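Local coordinates for Aar187cp (Eremothecium gossypii, PDB 3ZIL), which probably regulates the establishment of sister-chromatid cohesion by acting on cohesin, this chain being the helical Wap1 domain of the longer protein Wpl1, at residues F111-A116 and Y153-Y158; G167-L172 and E205-A210; V227-I232 and L278-G283; S351-F356 and R373-L378. All blocks are in the same frame, centred on the assembly; numbering follows the deposited sequence.

Interaction 1. Residues F111-A116 and Y153-Y158; sequences FILPLA and YIWATY
Ile112, Leu113 and Ala116 meet the indole of Trp155 in a buried, wholly apolar contact between two helices, 108-116 and 147-158. CG of Trp155 stands anti to its backbone N (chi1 -174°), which starts the ring on its way across to the other helix. The CG2 branch of Ile112 lies 3.7 Å from Trp155 CB and 3.9 Å from CG, CD2 and CE3 of the same residue, approaching the ring obliquely. Further out, Leu113 runs alongside the indole, pointing the same way, with CD1 4.0 Å from Trp155 CZ3. Ala116 CB meets the edge of the ring near its plane, 4.0 Å from Trp155 CE3, a place where a methyl is bulk enough. The short axes are 10.3 Å apart at 130°, and the indole bridges them: this is helix-helix packing within the all-helical Wap1 domain. An alanine in place of Trp155 would keep the CB contact with Ile112 but would probably open a gap beside Leu113 and Ala116. A kink at Pro114, whose N cannot donate to the preceding turn, bends the first helix within the contact. Trp155 also packs on Leu190 of helix 185-193 and on Asn194.

Interaction 2. Residues G167-L172 and E205-A210; sequences GAVPAL and EEYAQA
Glu206 reaches from helix 201-215 to Gly167 and Pro170, at the start of helix 168-178, and touches them with nearly every atom beyond its backbone. Its CB lies 3.8 Å from both Pro170 CG and Pro170 CD. The next carbon, CG, set beside the backbone N by a chi1 of -79°, keeps to the same ring, 3.8 Å from Pro170 CG. From there the chain extends, and CD brings the carboxylate to Gly167. OE1 takes a weak, bent hydrogen bond from Gly167 N, 3.0 Å long with an N-H...O angle of 128°, and also lies 3.2 Å from Pro170 CD, while OE2 remains a little farther from the same N. Gly167 holds the N-cap position with a positive phi, readily adopted without a side chain, and the nearby helix start would probably favour a negative carboxylate. Proline suits the first turn of a helix, where a backbone N-H is not needed for the helical ladder. An alanine in place of Glu206 would probably leave Gly167 N without its carboxylate partner and the proline ring less covered. Deeper in, Val169 CG1 rests 3.5 Å from Ala210 CB and also meets the Tyr207 ring obliquely. The small Ala210 lets the helices close to 8.1 Å, nearly parallel at 12°. Around them, Val169 packs on Leu191 of helix 185-193 and Leu234 of helix 225-235, while Tyr207 OH bonds to Val196 N in the intervening loop.

Interaction 3. Residues V227-I232 and L278-G283; sequences VLKCLI and LILQLG
Leu280 of helix 272-289 packs against Leu228, Lys229 and Ile232, which face it from one side of helix 225-235. Its CB lies 4.1 Å from Leu228 CD1. The two methyls then part company: CD2 meets Ile232 CD1 at 3.8 Å, where the side chains are crossed at about a right angle, and both branches graze the aliphatic stem of Lys229, CD2 at its CG (4.0 Å) and CD1 at its CE. A branched leucine suits this position because it can serve three partners at once, and the long lysine does its touching here with the CG and CE methylenes. Ile232 CD1, carried outward by an extended chi2 of 167°, also comes to 3.5 Å from the Leu280 backbone O. Gln281 follows, giving only its CG to Leu228 CD1, at 3.9 Å. Its buried amide is satisfied elsewhere, OE1 by Ser258 and NE2 by the carbonyl of Leu222. At Gly283 the lack of a side chain leaves the backbone bare to Ile232, whose CG1 approaches Gly283 C. The helices pass 9.5 Å apart at a shallow 26°. A bound peptide also packs on Lys229, Ile232, Ile279 and Leu280. Near-parallel packing of this kind, between helices separated by several others in the chain, is consistent with an elongated all-helical domain whose sequence family, Wap1, belongs to the TPR clan.

Interaction 4. Residues S351-F356 and R373-L378; sequences SELEAF and RVLETL
Leu353 is gripped by three apolar side chains from the last residues of the chain, Val374, Leu375 and Leu378. Its CD1 comes to 3.5 Å from Val374 CG1, the two side chains crossing at about a right angle, though the Val374 chi1 of 113° departs from a staggered value and leaves that distance somewhat doubtful. The same CD1 lies 4.1 Å from Leu378 CD1. At the base of Leu353, CB meets Leu375 CD2, 3.7 Å away. The other methyl of Leu375, CD1, leans on Glu354 CG at 3.9 Å, so one leucine covers two successive residues of helix 343-360. Glutamate suits this border: its CG methylene takes part in the packing, and its carboxylate goes to Lys350 on the same helix in a salt bridge through OE2. Behind this layer, the chain end is shaped by a type I turn from Leu375 to Leu378, which brings Leu378 back to face Leu353. Val374 O receives two donors from Thr377, the backbone N at 2.9 Å and OG1 at 3.2 Å, the hydroxyl lying in the carbonyl plane. Helices 343-360 and 365-375 follow one another as a helical hairpin at the C-terminal end of the domain, with Leu353 also on Ile371. Helix 321-336 packs against both, through Ala331 on Leu353 and Tyr332 on Val374.

From the N terminus the four contacts come in series, each closing its own loop before the next opens, so none nest or cross. Interaction 1 brings helix 147-158 back to helix 108-116. Interaction 2 then closes the chain between helices 168-178 and 201-215, and interactions 1 and 2 touch directly: Leu113 and Trp155 pack on Ala168. Interaction 3 starts on helix 225-235, the next helix after 201-215, and spans the longest loop to helix 272-289; its nearest atoms lie about 6 Å from interaction 2. Interactions 1 to 3 join helices with others between them; only interaction 4, closing the shortest loop at the C terminus, joins consecutive ones. Centres of interactions 1 and 4 lie about 45 Å apart along an elongated domain.

Interaction 1. Residues F111-A116 and Y153-Y158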
loop_
_atom_site.group_PDB
_atom_site.type_symbol
_atom_site.label_atom_id
_atom_site.label_comp_id
_atom_site.label_asym_id
_atom_site.label_seq_id
_atom_site.Cartn_x
_atom_site.Cartn_y
_atom_site.Cartn_z
ATOM N N PHE A 111 12.088 -10.237 -10.897
ATOM C CA PHE A 111 13.243 -10.174 -9.955
ATOM C C PHE A 111 12.754 -9.447 -8.704
ATOM O O PHE A 111 12.730 -9.995 -7.634
ATOM C CB PHE A 111 14.411 -9.359 -10.605
ATOM C CG PHE A 111 15.612 -9.126 -9.708
ATOM C CD1 PHE A 111 16.270 -10.197 -9.098
ATOM C CD2 PHE A 111 16.142 -7.840 -9.563
ATOM C CE1 PHE A 111 17.364 -9.981 -8.288
ATOM C CE2 PHE A 111 17.249 -7.595 -8.748
ATOM C CZ PHE A 111 17.874 -8.688 -8.113
ATOM N N ILE A 112 12.366 -8.196 -8.884
ATOM C CA ILE A 112 12.029 -7.344 -7.754
ATOM C C ILE A 112 10.790 -7.903 -7.022
ATOM O O ILE A 112 10.834 -8.026 -5.814
ATOM C CB ILE A 112 11.783 -5.896 -8.209
ATOM C CG1 ILE A 112 13.103 -5.207 -8.602
ATOM C CG2 ILE A 112 11.044 -5.064 -7.160
ATOM C CD1 ILE A 112 14.112 -4.928 -7.463
ATOM N N LEU A 113 9.688 -8.175 -7.737
ATOM C CA LEU A 113 8.434 -8.650 -7.077
ATOM C C LEU A 113 8.683 -9.957 -6.330
ATOM O O LEU A 113 8.365 -10.064 -5.156
ATOM C CB LEU A 113 7.232 -8.761 -8.079
ATOM C CG LEU A 113 5.980 -9.591 -7.690
ATOM C CD1 LEU A 113 5.364 -9.108 -6.367
ATOM C CD2 LEU A 113 4.908 -9.637 -8.792
ATOM N N PRO A 114 9.357 -10.933 -6.979
ATOM C CA PRO A 114 9.700 -12.143 -6.210
ATOM C C PRO A 114 10.498 -11.893 -4.987
ATOM O O PRO A 114 10.209 -12.490 -3.913
ATOM C CB PRO A 114 10.556 -12.965 -7.212
ATOM C CG PRO A 114 9.918 -12.667 -8.493
ATOM C CD PRO A 114 9.628 -11.148 -8.415
ATOM N N LEU A 115 11.565 -11.105 -5.096
ATOM C CA LEU A 115 12.316 -10.803 -3.912
ATOM C C LEU A 115 11.435 -10.088 -2.872
ATOM O O LEU A 115 11.490 -10.406 -1.642
ATOM C CB LEU A 115 13.465 -9.885 -4.238
ATOM C CG LEU A 115 14.701 -10.403 -4.984
ATOM C CD1 LEU A 115 15.631 -9.185 -5.175
ATOM C CD2 LEU A 115 15.218 -11.517 -4.124
ATOM N N ALA A 116 10.655 -9.116 -3.314
ATOM C CA ALA A 116 9.793 -8.334 -2.330
ATOM C C ALA A 116 8.847 -9.151 -1.443
ATOM O O ALA A 116 8.441 -8.679 -0.338
ATOM C CB ALA A 116 8.988 -7.274 -3.044
ATOM N N TYR A 153 11.741 -1.663 -0.568
ATOM C CA TYR A 153 12.329 -0.321 -0.513
ATOM C C TYR A 153 12.796 0.186 -1.886
ATOM O O TYR A 153 12.478 1.268 -2.260
ATOM C CB TYR A 153 13.507 -0.276 0.468
ATOM C CG TYR A 153 14.079 1.107 0.624
ATOM C CD1 TYR A 153 13.439 2.058 1.454
ATOM C CD2 TYR A 153 15.221 1.482 -0.075
ATOM C CE1 TYR A 153 13.953 3.320 1.612
ATOM C CE2 TYR A 153 15.716 2.748 0.051
ATOM C CZ TYR A 153 15.089 3.647 0.899
ATOM O OH TYR A 153 15.626 4.918 0.972
ATOM N N ILE A 154 13.571 -0.620 -2.627
ATOM C CA ILE A 154 14.008 -0.212 -3.911
ATOM C C ILE A 154 12.815 0.100 -4.802
ATOM O O ILE A 154 12.820 1.116 -5.530
ATOM C CB ILE A 154 14.876 -1.303 -4.608
ATOM C CG1 ILE A 154 16.117 -1.582 -3.786
ATOM C CG2 ILE A 154 15.128 -0.876 -6.066
ATOM C CD1 ILE A 154 16.994 -0.293 -3.709
ATOM N N TRP A 155 11.851 -0.828 -4.817
ATOM C CA TRP A 155 10.698 -0.764 -5.680
ATOM C C TRP A 155 9.903 0.482 -5.410
ATOM O O TRP A 155 9.527 1.192 -6.349
ATOM C CB TRP A 155 9.825 -2.003 -5.378
ATOM C CG TRP A 155 8.624 -2.168 -6.296
ATOM C CD1 TRP A 155 8.122 -1.271 -7.286
ATOM C CD2 TRP A 155 7.688 -3.294 -6.288
ATOM N NE1 TRP A 155 6.974 -1.766 -7.866
ATOM C CE2 TRP A 155 6.630 -2.964 -7.270
ATOM C CE3 TRP A 155 7.581 -4.475 -5.530
ATOM C CZ2 TRP A 155 5.625 -3.847 -7.549
ATOM C CZ3 TRP A 155 6.537 -5.344 -5.791
ATOM C CH2 TRP A 155 5.585 -5.041 -6.803
ATOM N N ALA A 156 9.684 0.820 -4.138
ATOM C CA ALA A 156 8.822 1.958 -3.837
ATOM C C ALA A 156 9.678 3.224 -3.991
ATOM O O ALA A 156 9.137 4.294 -4.236
ATOM C CB ALA A 156 8.348 1.921 -2.453
ATOM N N THR A 157 10.991 3.110 -3.911
ATOM C CA THR A 157 11.779 4.400 -3.834
ATOM C C THR A 157 12.189 4.865 -5.236
ATOM O O THR A 157 12.214 6.048 -5.533
ATOM C CB THR A 157 13.030 4.283 -2.928
ATOM O OG1 THR A 157 12.634 3.886 -1.624
ATOM C CG2 THR A 157 13.883 5.636 -2.840
ATOM N N TYR A 158 12.571 3.925 -6.072
ATOM C CA TYR A 158 13.158 4.213 -7.393
ATOM C C TYR A 158 12.233 3.751 -8.502
ATOM O O TYR A 158 12.377 4.167 -9.609
ATOM C CB TYR A 158 14.517 3.464 -7.514
ATOM C CG TYR A 158 15.501 3.947 -6.476
ATOM C CD1 TYR A 158 16.007 5.237 -6.520
ATOM C CD2 TYR A 158 15.877 3.104 -5.380
ATOM C CE1 TYR A 158 16.889 5.711 -5.489
ATOM C CE2 TYR A 158 16.690 3.578 -4.358
ATOM C CZ TYR A 158 17.246 4.864 -4.453
ATOM O OH TYR A 158 18.100 5.284 -3.429
#

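Interaction 2. Residues G167-L172 and E205-A210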
loop_
_atom_site.group_PDB
_atom_site.type_symbol
_atom_site.label_atom_id
_atom_site.label_comp_id
_atom_site.label_asym_id
_atom_site.label_seq_id
_atom_site.Cartn_x
_atom_site.Cartn_y
_atom_site.Cartn_z
ATOM N N GLY A 167 0.574 -9.515 -11.294
ATOM C CA GLY A 167 0.604 -10.477 -10.169
ATOM C C GLY A 167 1.004 -9.793 -8.844
ATOM O O GLY A 167 0.936 -10.423 -7.786
ATOM N N ALA A 168 1.318 -8.491 -8.908
ATOM C CA ALA A 168 1.822 -7.669 -7.733
ATOM C C ALA A 168 0.776 -7.490 -6.661
ATOM O O ALA A 168 1.021 -7.624 -5.436
ATOM C CB ALA A 168 2.295 -6.291 -8.224
ATOM N N VAL A 169 -0.428 -7.158 -7.102
ATOM C CA VAL A 169 -1.467 -6.784 -6.093
ATOM C C VAL A 169 -1.867 -8.020 -5.171
ATOM O O VAL A 169 -1.836 -7.940 -3.934
ATOM C CB VAL A 169 -2.644 -6.103 -6.801
ATOM C CG1 VAL A 169 -3.878 -5.946 -5.879
ATOM C CG2 VAL A 169 -2.216 -4.744 -7.377
ATOM N N PRO A 170 -2.148 -9.180 -5.762
ATOM C CA PRO A 170 -2.426 -10.289 -4.839
ATOM C C PRO A 170 -1.171 -10.765 -4.102
ATOM O O PRO A 170 -1.313 -11.233 -2.981
ATOM C CB PRO A 170 -2.904 -11.453 -5.759
ATOM C CG PRO A 170 -2.882 -10.967 -7.169
ATOM C CD PRO A 170 -2.411 -9.511 -7.185
ATOM N N ALA A 171 0.028 -10.716 -4.718
ATOM C CA ALA A 171 1.202 -11.252 -4.044
ATOM C C ALA A 171 1.536 -10.340 -2.838
ATOM O O ALA A 171 1.921 -10.813 -1.767
ATOM C CB ALA A 171 2.412 -11.383 -4.975
ATOM N N LEU A 172 1.332 -9.041 -2.989
ATOM C CA LEU A 172 1.611 -8.155 -1.841
ATOM C C LEU A 172 0.615 -8.349 -0.679
ATOM O O LEU A 172 0.967 -8.194 0.526
ATOM C CB LEU A 172 1.670 -6.741 -2.278
ATOM C CG LEU A 172 2.912 -6.365 -3.097
ATOM C CD1 LEU A 172 2.624 -5.097 -3.891
ATOM C CD2 LEU A 172 4.211 -6.223 -2.212
ATOM N N GLU A 205 -9.815 -10.052 -11.499
ATOM C CA GLU A 205 -9.739 -11.269 -10.715
ATOM C C GLU A 205 -8.596 -11.151 -9.698
ATOM O O GLU A 205 -8.714 -11.638 -8.573
ATOM C CB GLU A 205 -9.614 -12.545 -11.569
ATOM C CG GLU A 205 -10.923 -12.788 -12.299
ATOM C CD GLU A 205 -10.963 -14.085 -13.029
ATOM O OE1 GLU A 205 -9.974 -14.853 -12.915
ATOM O OE2 GLU A 205 -11.963 -14.298 -13.744
ATOM N N GLU A 206 -7.508 -10.541 -10.099
ATOM C CA GLU A 206 -6.376 -10.298 -9.123
ATOM C C GLU A 206 -6.838 -9.395 -7.985
ATOM O O GLU A 206 -6.565 -9.666 -6.802
ATOM C CB GLU A 206 -5.209 -9.605 -9.809
ATOM C CG GLU A 206 -4.330 -10.541 -10.653
ATOM C CD GLU A 206 -3.075 -9.810 -11.164
ATOM O OE1 GLU A 206 -2.315 -9.165 -10.394
ATOM O OE2 GLU A 206 -2.874 -9.818 -12.376
ATOM N N TYR A 207 -7.582 -8.343 -8.348
ATOM C CA TYR A 207 -8.144 -7.426 -7.344
ATOM C C TYR A 207 -9.111 -8.143 -6.369
ATOM O O TYR A 207 -9.027 -7.907 -5.163
ATOM C CB TYR A 207 -8.736 -6.106 -7.882
ATOM C CG TYR A 207 -7.817 -5.312 -8.772
ATOM C CD1 TYR A 207 -6.438 -5.612 -8.870
ATOM C CD2 TYR A 207 -8.312 -4.268 -9.549
ATOM C CE1 TYR A 207 -5.614 -4.873 -9.736
ATOM C CE2 TYR A 207 -7.477 -3.559 -10.443
ATOM C CZ TYR A 207 -6.137 -3.854 -10.524
ATOM O OH TYR A 207 -5.299 -3.125 -11.389
ATOM N N ALA A 208 -9.996 -8.994 -6.898
ATOM C CA ALA A 208 -10.830 -9.865 -6.084
ATOM C C ALA A 208 -10.040 -10.685 -5.069
ATOM O O ALA A 208 -10.359 -10.631 -3.869
ATOM C CB ALA A 208 -11.776 -10.728 -6.936
ATOM N N GLN A 209 -8.984 -11.405 -5.549
ATOM C CA GLN A 209 -8.098 -12.164 -4.669
ATOM C C GLN A 209 -7.504 -11.379 -3.575
ATOM O O GLN A 209 -7.538 -11.817 -2.395
ATOM C CB GLN A 209 -6.900 -12.796 -5.471
ATOM C CG GLN A 209 -7.397 -13.740 -6.537
ATOM C CD GLN A 209 -6.283 -14.300 -7.382
ATOM O OE1 GLN A 209 -5.189 -14.606 -6.867
ATOM N NE2 GLN A 209 -6.514 -14.378 -8.702
ATOM N N ALA A 210 -6.908 -10.230 -3.933
ATOM C CA ALA A 210 -6.249 -9.380 -2.976
ATOM C C ALA A 210 -7.275 -8.859 -1.948
ATOM O O ALA A 210 -6.987 -8.754 -0.732
ATOM C CB ALA A 210 -5.587 -8.164 -3.704
#

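Interaction 3. Residues V227-I232 and L278-G283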
loop_
_atom_site.group_PDB
_atom_site.type_symbol
_atom_site.label_atom_id
_atom_site.label_comp_id
_atom_site.label_asym_id
_atom_site.label_seq_id
_atom_site.Cartn_x
_atom_site.Cartn_y
_atom_site.Cartn_z
ATOM N N VAL A 227 -3.604 -0.393 4.980
ATOM C CA VAL A 227 -4.486 -1.468 4.581
ATOM C C VAL A 227 -5.846 -0.929 4.185
ATOM O O VAL A 227 -6.423 -1.346 3.160
ATOM C CB VAL A 227 -4.662 -2.490 5.766
ATOM C CG1 VAL A 227 -5.744 -3.470 5.299
ATOM C CG2 VAL A 227 -3.312 -3.254 6.035
ATOM N N LEU A 228 -6.360 0.047 4.938
ATOM C CA LEU A 228 -7.655 0.598 4.600
ATOM C C LEU A 228 -7.610 1.257 3.217
ATOM O O LEU A 228 -8.592 1.148 2.498
ATOM C CB LEU A 228 -8.133 1.648 5.659
ATOM C CG LEU A 228 -8.552 1.008 7.023
ATOM C CD1 LEU A 228 -8.487 2.050 8.153
ATOM C CD2 LEU A 228 -9.884 0.337 6.969
ATOM N N LYS A 229 -6.543 2.018 2.894
ATOM C CA LYS A 229 -6.473 2.607 1.577
ATOM C C LYS A 229 -6.435 1.559 0.490
ATOM O O LYS A 229 -7.093 1.749 -0.547
ATOM C CB LYS A 229 -5.262 3.537 1.416
ATOM C CG LYS A 229 -5.409 4.788 2.310
ATOM C CD LYS A 229 -4.067 5.559 2.308
ATOM C CE LYS A 229 -3.990 6.568 3.450
ATOM N NZ LYS A 229 -3.224 7.787 3.073
ATOM N N CYS A 230 -5.694 0.456 0.705
ATOM C CA CYS A 230 -5.812 -0.585 -0.306
ATOM C C CYS A 230 -7.254 -1.059 -0.442
ATOM O O CYS A 230 -7.736 -1.221 -1.587
ATOM C CB CYS A 230 -4.899 -1.780 -0.003
ATOM S SG CYS A 230 -3.149 -1.241 0.026
ATOM N N LEU A 231 -7.929 -1.294 0.685
ATOM C CA LEU A 231 -9.294 -1.854 0.667
ATOM C C LEU A 231 -10.246 -0.877 -0.038
ATOM O O LEU A 231 -11.123 -1.286 -0.860
ATOM C CB LEU A 231 -9.828 -2.200 2.059
ATOM C CG LEU A 231 -9.288 -3.450 2.742
ATOM C CD1 LEU A 231 -9.458 -3.435 4.253
ATOM C CD2 LEU A 231 -9.835 -4.786 2.102
ATOM N N ILE A 232 -10.068 0.402 0.242
ATOM C CA ILE A 232 -10.917 1.414 -0.442
ATOM C C ILE A 232 -10.665 1.348 -1.997
ATOM O O ILE A 232 -11.604 1.133 -2.802
ATOM C CB ILE A 232 -10.607 2.825 0.090
ATOM C CG1 ILE A 232 -11.144 2.979 1.499
ATOM C CG2 ILE A 232 -11.090 3.860 -0.897
ATOM C CD1 ILE A 232 -10.608 4.197 2.202
ATOM N N LEU A 278 -11.225 7.243 11.229
ATOM C CA LEU A 278 -12.633 7.128 11.086
ATOM C C LEU A 278 -13.007 7.486 9.667
ATOM O O LEU A 278 -13.912 6.857 9.097
ATOM C CB LEU A 278 -13.371 8.096 12.024
ATOM C CG LEU A 278 -13.472 7.695 13.471
ATOM C CD1 LEU A 278 -14.065 8.924 14.160
ATOM C CD2 LEU A 278 -14.406 6.495 13.678
ATOM N N ILE A 279 -12.361 8.528 9.103
ATOM C CA ILE A 279 -12.719 8.902 7.718
ATOM C C ILE A 279 -12.438 7.718 6.776
ATOM O O ILE A 279 -13.225 7.386 5.883
ATOM C CB ILE A 279 -11.938 10.155 7.246
ATOM C CG1 ILE A 279 -12.485 11.460 7.949
ATOM C CG2 ILE A 279 -12.008 10.265 5.701
ATOM C CD1 ILE A 279 -11.574 12.700 7.775
ATOM N N LEU A 280 -11.274 7.080 6.924
ATOM C CA LEU A 280 -10.964 5.969 6.026
ATOM C C LEU A 280 -11.914 4.710 6.258
ATOM O O LEU A 280 -12.390 4.086 5.270
ATOM C CB LEU A 280 -9.452 5.554 6.170
ATOM C CG LEU A 280 -8.445 6.580 5.696
ATOM C CD1 LEU A 280 -7.050 6.179 6.197
ATOM C CD2 LEU A 280 -8.457 6.628 4.159
ATOM N N GLN A 281 -12.190 4.337 7.531
ATOM C CA GLN A 281 -13.179 3.296 7.747
ATOM C C GLN A 281 -14.574 3.643 7.191
ATOM O O GLN A 281 -15.242 2.782 6.615
ATOM C CB GLN A 281 -13.310 2.963 9.245
ATOM C CG GLN A 281 -11.975 2.573 9.882
ATOM C CD GLN A 281 -12.070 2.141 11.376
ATOM O OE1 GLN A 281 -12.929 2.577 12.120
ATOM N NE2 GLN A 281 -11.179 1.255 11.774
ATOM N N LEU A 282 -15.015 4.905 7.349
ATOM C CA LEU A 282 -16.319 5.297 6.765
ATOM C C LEU A 282 -16.260 5.303 5.218
ATOM O O LEU A 282 -17.178 4.882 4.578
ATOM C CB LEU A 282 -16.764 6.679 7.284
ATOM C CG LEU A 282 -17.213 6.636 8.754
ATOM C CD1 LEU A 282 -17.105 7.992 9.477
ATOM C CD2 LEU A 282 -18.642 6.066 8.921
ATOM N N GLY A 283 -15.167 5.784 4.652
ATOM C CA GLY A 283 -14.975 5.755 3.207
ATOM C C GLY A 283 -15.050 4.297 2.774
ATOM O O GLY A 283 -15.678 3.982 1.754
#

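Interaction 4. Residues S351-F356 and R373-L378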
loop_
_atom_site.group_PDB
_atom_site.type_symbol
_atom_site.label_atom_id
_atom_site.label_comp_id
_atom_site.label_asym_id
_atom_site.label_seq_id
_atom_site.Cartn_x
_atom_site.Cartn_y
_atom_site.Cartn_z
ATOM N N SER A 351 -31.574 17.219 5.103
ATOM C CA SER A 351 -31.061 18.579 5.123
ATOM C C SER A 351 -29.542 18.688 5.355
ATOM O O SER A 351 -28.875 19.497 4.772
ATOM C CB SER A 351 -31.877 19.344 6.170
ATOM O OG SER A 351 -31.331 20.592 6.334
ATOM N N GLU A 352 -28.997 17.856 6.211
ATOM C CA GLU A 352 -27.551 17.847 6.445
ATOM C C GLU A 352 -26.843 17.201 5.222
ATOM O O GLU A 352 -25.802 17.668 4.786
ATOM C CB GLU A 352 -27.223 17.108 7.732
ATOM C CG GLU A 352 -27.638 17.830 9.025
ATOM C CD GLU A 352 -26.987 19.206 9.244
ATOM O OE1 GLU A 352 -25.862 19.459 8.790
ATOM O OE2 GLU A 352 -27.604 20.063 9.914
ATOM N N LEU A 353 -27.493 16.228 4.609
ATOM C CA LEU A 353 -26.972 15.579 3.410
ATOM C C LEU A 353 -26.904 16.541 2.233
ATOM O O LEU A 353 -25.898 16.556 1.492
ATOM C CB LEU A 353 -27.733 14.277 3.122
ATOM C CG LEU A 353 -27.408 13.089 4.047
ATOM C CD1 LEU A 353 -28.151 11.790 3.658
ATOM C CD2 LEU A 353 -25.909 12.837 4.160
ATOM N N GLU A 354 -27.925 17.421 2.096
ATOM C CA GLU A 354 -27.926 18.412 1.002
ATOM C C GLU A 354 -26.817 19.449 1.160
ATOM O O GLU A 354 -26.192 19.859 0.189
ATOM C CB GLU A 354 -29.268 19.203 0.936
ATOM C CG GLU A 354 -30.414 18.466 0.306
ATOM C CD GLU A 354 -31.758 19.110 0.588
ATOM O OE1 GLU A 354 -31.852 20.061 1.420
ATOM O OE2 GLU A 354 -32.748 18.617 0.021
ATOM N N ALA A 355 -26.604 19.917 2.378
ATOM C CA ALA A 355 -25.491 20.790 2.637
ATOM C C ALA A 355 -24.107 20.105 2.335
ATOM O O ALA A 355 -23.177 20.733 1.860
ATOM C CB ALA A 355 -25.530 21.227 4.110
ATOM N N PHE A 356 -23.952 18.857 2.725
ATOM C CA PHE A 356 -22.696 18.066 2.440
ATOM C C PHE A 356 -22.490 17.943 0.934
ATOM O O PHE A 356 -21.350 18.091 0.438
ATOM C CB PHE A 356 -22.875 16.697 3.120
ATOM C CG PHE A 356 -21.662 15.765 3.073
ATOM C CD1 PHE A 356 -20.345 16.246 2.987
ATOM C CD2 PHE A 356 -21.865 14.384 3.220
ATOM C CE1 PHE A 356 -19.262 15.363 2.999
ATOM C CE2 PHE A 356 -20.773 13.484 3.209
ATOM C CZ PHE A 356 -19.490 13.984 3.113
ATOM N N ARG A 373 -28.049 10.027 -4.878
ATOM C CA ARG A 373 -28.702 8.734 -4.913
ATOM C C ARG A 373 -29.540 8.468 -3.657
ATOM O O ARG A 373 -30.714 8.080 -3.778
ATOM C CB ARG A 373 -27.649 7.621 -5.170
ATOM C CG ARG A 373 -28.137 6.193 -5.013
ATOM C CD ARG A 373 -29.403 5.979 -5.837
ATOM N NE ARG A 373 -29.557 4.630 -6.361
ATOM C CZ ARG A 373 -30.086 4.351 -7.552
ATOM N NH1 ARG A 373 -30.477 5.326 -8.363
ATOM N NH2 ARG A 373 -30.200 3.093 -7.950
ATOM N N VAL A 374 -28.946 8.728 -2.485
ATOM C CA VAL A 374 -29.556 8.484 -1.194
ATOM C C VAL A 374 -30.682 9.496 -0.954
ATOM O O VAL A 374 -31.728 9.119 -0.439
ATOM C CB VAL A 374 -28.486 8.458 -0.033
ATOM C CG1 VAL A 374 -28.667 9.624 0.918
ATOM C CG2 VAL A 374 -28.601 7.179 0.787
ATOM N N LEU A 375 -30.509 10.760 -1.362
ATOM C CA LEU A 375 -31.540 11.757 -1.132
ATOM C C LEU A 375 -32.843 11.435 -1.905
ATOM O O LEU A 375 -33.902 11.997 -1.620
ATOM C CB LEU A 375 -31.058 13.121 -1.535
ATOM C CG LEU A 375 -29.996 13.763 -0.679
ATOM C CD1 LEU A 375 -29.499 15.031 -1.386
ATOM C CD2 LEU A 375 -30.510 13.979 0.734
ATOM N N GLU A 376 -32.756 10.546 -2.889
ATOM C CA GLU A 376 -33.952 10.153 -3.629
ATOM C C GLU A 376 -34.883 9.332 -2.776
ATOM O O GLU A 376 -36.049 9.201 -3.094
ATOM C CB GLU A 376 -33.569 9.356 -4.839
ATOM C CG GLU A 376 -32.858 10.224 -5.872
ATOM C CD GLU A 376 -32.437 9.413 -7.060
ATOM O OE1 GLU A 376 -31.791 8.373 -6.874
ATOM O OE2 GLU A 376 -32.733 9.802 -8.177
ATOM N N THR A 377 -34.374 8.784 -1.682
ATOM C CA THR A 377 -35.216 8.016 -0.786
ATOM C C THR A 377 -35.641 8.812 0.487
ATOM O O THR A 377 -36.082 8.219 1.491
ATOM C CB THR A 377 -34.554 6.672 -0.411
ATOM O OG1 THR A 377 -33.676 6.882 0.701
ATOM C CG2 THR A 377 -33.786 6.040 -1.596
ATOM N N LEU A 378 -35.524 10.144 0.443
ATOM C CA LEU A 378 -35.804 10.984 1.631
ATOM C C LEU A 378 -36.892 12.055 1.434
ATOM O O LEU A 378 -36.671 13.116 0.830
ATOM C CB LEU A 378 -34.519 11.605 2.208
ATOM C CG LEU A 378 -33.286 10.735 2.550
ATOM C CD1 LEU A 378 -32.279 11.555 3.333
ATOM C CD2 LEU A 378 -33.583 9.465 3.321
#